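Local coordinates for protein transketolase (Campylobacter jejuni, PDB 3L84) that belongs to the transketolase family of thiamine diphosphate-dependent enzymes and is built as a dimer of three-domain chains, at residues 18-23 and 68-73; 85-90 and 95-100. All coordinates share one frame; numbering follows the deposited sequence.

Interaction 1. Residues 18-23 and 68-73; sequences ADMVQK and ASALLY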
loop_
_atom_site.group_PDB
_atom_site.type_symbol
_atom_site.label_atom_id
_atom_site.label_comp_id
_atom_site.label_asym_id
_atom_site.label_seq_id
_atom_site.Cartn_x
_atom_site.Cartn_y
_atom_site.Cartn_z
ATOM N N ALA A 18 -23.627 7.948 -22.363
ATOM C CA ALA A 18 -23.345 7.037 -23.454
ATOM C C ALA A 18 -22.727 7.746 -24.648
ATOM O O ALA A 18 -21.780 7.248 -25.251
ATOM C CB ALA A 18 -24.645 6.310 -23.874
ATOM N N ASP A 19 -23.292 8.894 -24.991
ATOM C CA ASP A 19 -22.786 9.672 -26.111
ATOM C C ASP A 19 -21.368 10.169 -25.871
ATOM O O ASP A 19 -20.565 10.255 -26.806
ATOM C CB ASP A 19 -23.687 10.879 -26.426
ATOM C CG ASP A 19 -25.067 10.491 -26.989
ATOM O OD1 ASP A 19 -25.248 9.349 -27.479
ATOM O OD2 ASP A 19 -25.987 11.351 -27.011
HETATM N N MSE A 20 -21.063 10.576 -24.648
HETATM C CA MSE A 20 -19.705 11.012 -24.283
HETATM C C MSE A 20 -18.664 9.937 -24.455
HETATM O O MSE A 20 -17.639 10.131 -24.995
HETATM C CB MSE A 20 -19.652 11.481 -22.821
HETATM C CG MSE A 20 -20.355 12.727 -22.597
HETATM SE SE MSE A 20 -20.691 13.085 -20.694
HETATM C CE MSE A 20 -18.953 12.974 -20.360
ATOM N N VAL A 21 -18.991 8.767 -23.963
ATOM C CA VAL A 21 -18.114 7.622 -24.078
ATOM C C VAL A 21 -17.943 7.217 -25.542
ATOM O O VAL A 21 -16.849 6.911 -26.009
ATOM C CB VAL A 21 -18.679 6.438 -23.255
ATOM C CG1 VAL A 21 -17.925 5.120 -23.549
ATOM C CG2 VAL A 21 -18.593 6.787 -21.775
ATOM N N GLN A 22 -19.030 7.249 -26.307
ATOM C CA GLN A 22 -18.978 6.818 -27.688
ATOM C C GLN A 22 -18.117 7.772 -28.527
ATOM O O GLN A 22 -17.289 7.320 -29.321
ATOM C CB GLN A 22 -20.381 6.707 -28.263
ATOM C CG GLN A 22 -20.485 5.906 -29.525
ATOM C CD GLN A 22 -20.108 4.465 -29.305
ATOM O OE1 GLN A 22 -20.497 3.863 -28.301
ATOM N NE2 GLN A 22 -19.342 3.887 -30.244
ATOM N N LYS A 23 -18.252 9.078 -28.293
ATOM C CA LYS A 23 -17.472 10.071 -29.029
ATOM C C LYS A 23 -15.994 9.921 -28.704
ATOM O O LYS A 23 -15.138 10.047 -29.591
ATOM C CB LYS A 23 -17.984 11.486 -28.743
ATOM C CG LYS A 23 -17.288 12.575 -29.582
ATOM C CD LYS A 23 -18.007 13.922 -29.385
ATOM C CE LYS A 23 -17.401 15.028 -30.250
ATOM N NZ LYS A 23 -15.970 15.355 -29.930
ATOM N N ALA A 68 -17.093 6.065 -13.329
ATOM C CA ALA A 68 -18.402 6.571 -13.708
ATOM C C ALA A 68 -18.438 8.095 -13.921
ATOM O O ALA A 68 -19.506 8.730 -13.855
ATOM C CB ALA A 68 -19.455 6.099 -12.668
ATOM N N SER A 69 -17.274 8.660 -14.201
ATOM C CA SER A 69 -17.097 10.078 -14.451
ATOM C C SER A 69 -18.081 10.669 -15.450
ATOM O O SER A 69 -18.506 11.794 -15.259
ATOM C CB SER A 69 -15.667 10.314 -14.914
ATOM O OG SER A 69 -15.409 9.545 -16.062
ATOM N N ALA A 70 -18.444 9.945 -16.514
ATOM C CA ALA A 70 -19.336 10.549 -17.485
ATOM C C ALA A 70 -20.677 10.931 -16.857
ATOM O O ALA A 70 -21.299 11.929 -17.206
ATOM C CB ALA A 70 -19.560 9.595 -18.677
ATOM N N LEU A 71 -21.140 10.121 -15.926
ATOM C CA LEU A 71 -22.405 10.415 -15.248
ATOM C C LEU A 71 -22.273 11.647 -14.355
ATOM O O LEU A 71 -23.153 12.513 -14.324
ATOM C CB LEU A 71 -22.868 9.222 -14.405
ATOM C CG LEU A 71 -24.198 9.384 -13.677
ATOM C CD1 LEU A 71 -25.351 9.510 -14.669
ATOM C CD2 LEU A 71 -24.481 8.212 -12.673
ATOM N N LEU A 72 -21.170 11.727 -13.595
ATOM C CA LEU A 72 -20.909 12.906 -12.779
ATOM C C LEU A 72 -20.853 14.161 -13.632
ATOM O O LEU A 72 -21.496 15.160 -13.317
ATOM C CB LEU A 72 -19.625 12.754 -11.975
ATOM C CG LEU A 72 -19.196 13.957 -11.118
ATOM C CD1 LEU A 72 -20.230 14.354 -10.119
ATOM C CD2 LEU A 72 -17.861 13.621 -10.473
ATOM N N TYR A 73 -20.103 14.116 -14.726
ATOM C CA TYR A 73 -19.982 15.293 -15.587
ATOM C C TYR A 73 -21.332 15.685 -16.198
ATOM O O TYR A 73 -21.653 16.867 -16.285
ATOM C CB TYR A 73 -18.985 15.002 -16.706
ATOM C CG TYR A 73 -17.570 14.732 -16.264
ATOM C CD1 TYR A 73 -17.057 15.271 -15.126
ATOM C CD2 TYR A 73 -16.734 13.928 -17.021
ATOM C CE1 TYR A 73 -15.735 15.019 -14.744
ATOM C CE2 TYR A 73 -15.431 13.687 -16.675
ATOM C CZ TYR A 73 -14.934 14.199 -15.534
ATOM O OH TYR A 73 -13.616 13.956 -15.156
#

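Interaction 2. Residues 85-90 and 95-100; sequences LEDLKN and HSKTPG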
loop_
_atom_site.group_PDB
_atom_site.type_symbol
_atom_site.label_atom_id
_atom_site.label_comp_id
_atom_site.label_asym_id
_atom_site.label_seq_id
_atom_site.Cartn_x
_atom_site.Cartn_y
_atom_site.Cartn_z
ATOM N N LEU A 85 -21.461 21.956 -22.470
ATOM C CA LEU A 85 -21.727 20.881 -23.400
ATOM C C LEU A 85 -20.488 20.558 -24.234
ATOM O O LEU A 85 -20.166 19.389 -24.440
ATOM C CB LEU A 85 -22.921 21.215 -24.296
ATOM C CG LEU A 85 -23.512 20.032 -25.072
ATOM C CD1 LEU A 85 -24.160 19.002 -24.133
ATOM C CD2 LEU A 85 -24.529 20.561 -26.100
ATOM N N GLU A 86 -19.762 21.569 -24.680
ATOM C CA GLU A 86 -18.525 21.328 -25.389
ATOM C C GLU A 86 -17.528 20.527 -24.532
ATOM O O GLU A 86 -16.824 19.660 -25.031
ATOM C CB GLU A 86 -17.877 22.630 -25.857
ATOM C CG GLU A 86 -16.864 22.431 -26.961
ATOM C CD GLU A 86 -17.447 21.843 -28.269
ATOM O OE1 GLU A 86 -18.676 21.908 -28.539
ATOM O OE2 GLU A 86 -16.641 21.286 -29.033
ATOM N N ASP A 87 -17.450 20.847 -23.245
ATOM C CA ASP A 87 -16.573 20.069 -22.367
ATOM C C ASP A 87 -16.961 18.574 -22.362
ATOM O O ASP A 87 -16.108 17.698 -22.393
ATOM C CB ASP A 87 -16.636 20.610 -20.930
ATOM C CG ASP A 87 -16.031 21.982 -20.775
ATOM O OD1 ASP A 87 -15.039 22.329 -21.486
ATOM O OD2 ASP A 87 -16.520 22.740 -19.887
ATOM N N LEU A 88 -18.254 18.303 -22.335
ATOM C CA LEU A 88 -18.711 16.908 -22.400
ATOM C C LEU A 88 -18.276 16.238 -23.709
ATOM O O LEU A 88 -17.911 15.072 -23.711
ATOM C CB LEU A 88 -20.235 16.805 -22.224
ATOM C CG LEU A 88 -20.870 17.451 -20.979
ATOM C CD1 LEU A 88 -22.359 17.095 -20.909
ATOM C CD2 LEU A 88 -20.149 16.992 -19.710
ATOM N N LYS A 89 -18.293 16.997 -24.799
ATOM C CA LYS A 89 -17.827 16.513 -26.089
ATOM C C LYS A 89 -16.321 16.308 -26.185
ATOM O O LYS A 89 -15.837 15.823 -27.182
ATOM C CB LYS A 89 -18.297 17.478 -27.192
ATOM C CG LYS A 89 -19.781 17.397 -27.427
ATOM C CD LYS A 89 -20.298 18.464 -28.398
ATOM C CE LYS A 89 -21.839 18.406 -28.491
ATOM N NZ LYS A 89 -22.428 19.429 -29.407
ATOM N N ASN A 90 -15.592 16.720 -25.157
ATOM C CA ASN A 90 -14.144 16.589 -25.048
ATOM C C ASN A 90 -13.756 15.540 -23.991
ATOM O O ASN A 90 -12.598 15.501 -23.545
ATOM C CB ASN A 90 -13.527 17.943 -24.674
ATOM C CG ASN A 90 -13.685 18.969 -25.766
ATOM O OD1 ASN A 90 -13.883 18.614 -26.936
ATOM N ND2 ASN A 90 -13.618 20.232 -25.404
ATOM N N HIS A 95 -6.078 17.571 -22.191
ATOM C CA HIS A 95 -6.266 18.897 -21.627
ATOM C C HIS A 95 -7.703 19.348 -21.492
ATOM O O HIS A 95 -7.963 20.529 -21.215
ATOM C CB HIS A 95 -5.386 19.937 -22.323
ATOM C CG HIS A 95 -3.912 19.590 -22.306
ATOM N ND1 HIS A 95 -3.093 19.762 -23.402
ATOM C CD2 HIS A 95 -3.141 19.005 -21.352
ATOM C CE1 HIS A 95 -1.870 19.353 -23.109
ATOM N NE2 HIS A 95 -1.873 18.865 -21.879
ATOM N N SER A 96 -8.644 18.433 -21.595
ATOM C CA SER A 96 -10.056 18.796 -21.390
ATOM C C SER A 96 -10.400 18.944 -19.912
ATOM O O SER A 96 -9.656 18.482 -19.051
ATOM C CB SER A 96 -10.999 17.799 -22.028
ATOM O OG SER A 96 -11.236 16.693 -21.189
ATOM N N LYS A 97 -11.574 19.532 -19.658
ATOM C CA LYS A 97 -12.159 19.642 -18.316
ATOM C C LYS A 97 -12.867 18.363 -17.872
ATOM O O LYS A 97 -13.431 18.304 -16.762
ATOM C CB LYS A 97 -13.161 20.810 -18.254
ATOM C CG LYS A 97 -12.534 22.182 -18.450
ATOM C CD LYS A 97 -13.510 23.303 -18.086
ATOM C CE LYS A 97 -12.871 24.667 -18.338
ATOM N NZ LYS A 97 -13.819 25.794 -18.104
ATOM N N THR A 98 -12.859 17.332 -18.738
ATOM C CA THR A 98 -13.580 16.084 -18.507
ATOM C C THR A 98 -12.658 14.881 -18.658
ATOM O O THR A 98 -12.870 14.019 -19.501
ATOM C CB THR A 98 -14.780 16.009 -19.460
ATOM O OG1 THR A 98 -14.307 16.352 -20.772
ATOM C CG2 THR A 98 -15.875 16.984 -19.020
ATOM N N PRO A 99 -11.651 14.762 -17.798
ATOM C CA PRO A 99 -10.740 13.634 -17.840
ATOM C C PRO A 99 -11.439 12.325 -17.463
ATOM O O PRO A 99 -12.508 12.293 -16.868
ATOM C CB PRO A 99 -9.689 13.998 -16.776
ATOM C CG PRO A 99 -10.389 14.925 -15.844
ATOM C CD PRO A 99 -11.248 15.717 -16.751
ATOM N N GLY A 100 -10.782 11.212 -17.788
ATOM C CA GLY A 100 -11.397 9.878 -17.611
ATOM C C GLY A 100 -11.803 9.516 -16.211
ATOM O O GLY A 100 -12.743 8.750 -16.041
HETATM O O HOH W 1 -12.887 20.751 -22.023
HETATM O O HOH W 2 -16.391 25.298 -19.422
#

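Interaction 1. Residues 18-23 and 68-73
Met20, present as selenomethionine, lays the end of its side chain over Ala70, joining two helices of the thiamine diphosphate-binding domain, an alpha/beta domain with a parallel sheet at its centre. Helix 3-24 supplies residues 18-23, and residues 68-73 form the start of helix 69-79, with Ala68 at its N-cap; the short axes pass 9.6 Å apart with 125° between their directions. The backbones come nearest where Met20 faces Ala70, with their CA atoms 6.8 Å apart. In the conformer described, CG of Met20 is anti to its own carbonyl carbon (chi1 -70°) and the chain runs out toward helix 69-79, then bends at the selenium (chi3 57°). That bend brings the terminal methyl back alongside Ala70, with Met20 CE 3.8 Å from Ala70 CB, while Met20 SE stands 3.7 Å from Ala70 O. The same methyl also meets Tyr73, coming in at the edge of the ring near its plane, 4.1 Å from Met20 CE to Tyr73 CD2. Val21, the next residue, adds a looser apolar touch: Val21 CG2 is 4.3 Å from Ala70 CB. No hydrogen bond crosses between the segments; this is a buried apolar seam. Polar groups are satisfied elsewhere: Ala70 O is hydrogen-bonded to Ser74 OG, Tyr73 OH probably to Pro99 O, and Asp19 forms a salt bridge with Lys269. Leu71, directed away from residues 18-23, packs on Leu35 and Leu39 of helix 30-42. The backbone oxygen Ser69 O stands 3.2 Å above one face of the Tyr73 ring, offset toward its rim.

Interaction 2. Residues 85-90 and 95-100
Thr98 and Ser96 each send a side-chain hydroxyl to a backbone carbonyl of residues 85-90, tying an ST turn to the short helix 85-88 and the residues that follow it. Thr98 OG1 donates to Asp87 O at 2.8 Å, from above the carbonyl plane and 37° out of it. Asp87 O thus accepts two bonds, because Asn90 N reaches it from the opposite face. Ser96 OG donates to Asn90 O at 3.0 Å, again tilted well out of the carbonyl plane. The same serine oxygen accepts from Thr98 N, with an N-H...O angle of 154°, and this bond closes the ST turn. The Ser96 torsion (chi1 84°) sets OG between its backbone N and carbonyl carbon, where it can serve both the turn and the neighbouring segment.

Apolar contact is slight: Thr98 CG2 lies 4.3 Å from Leu88 CD2, and the CB atoms of Asn90 and Ser96 meet. Leu88 and Thr98 both touch Tyr73 of helix 69-79.

In the conformer described, the extended Lys97 chain passes obliquely across the Asp87 carboxylate, whose OD2 also accepts from Ser84 N. Asp87 OD2 and Lys97 NZ are then 4.4 Å apart, beyond a salt bridge, and in that conformer a water bridges them. A second water donates to Asp87 OD1 at 2.7 Å and accepts from Lys97 N at 3.0 Å.

In the fold
Interaction 1 is a wholly buried helix-helix contact, whereas interaction 2 is partly buried and joins a short helix to a loop. Their centres lie about 10 Å apart in the same domain, and they touch directly. A probable hydrogen bond from Ser69 OG to Gly100 O (2.8 Å) ties helix 69-79 to the loop, and Met20 CG, in the conformer described, packs 3.6 Å from Leu88 O. Interaction 1 is apolar, whereas interaction 2 relies on hydroxyl-carbonyl bonds, with water and charge at its exposed Lys97. The loop of interaction 2 also reaches the dimer partner, through His95 and Gly100 to Arg617 and Ser608 of the second subunit.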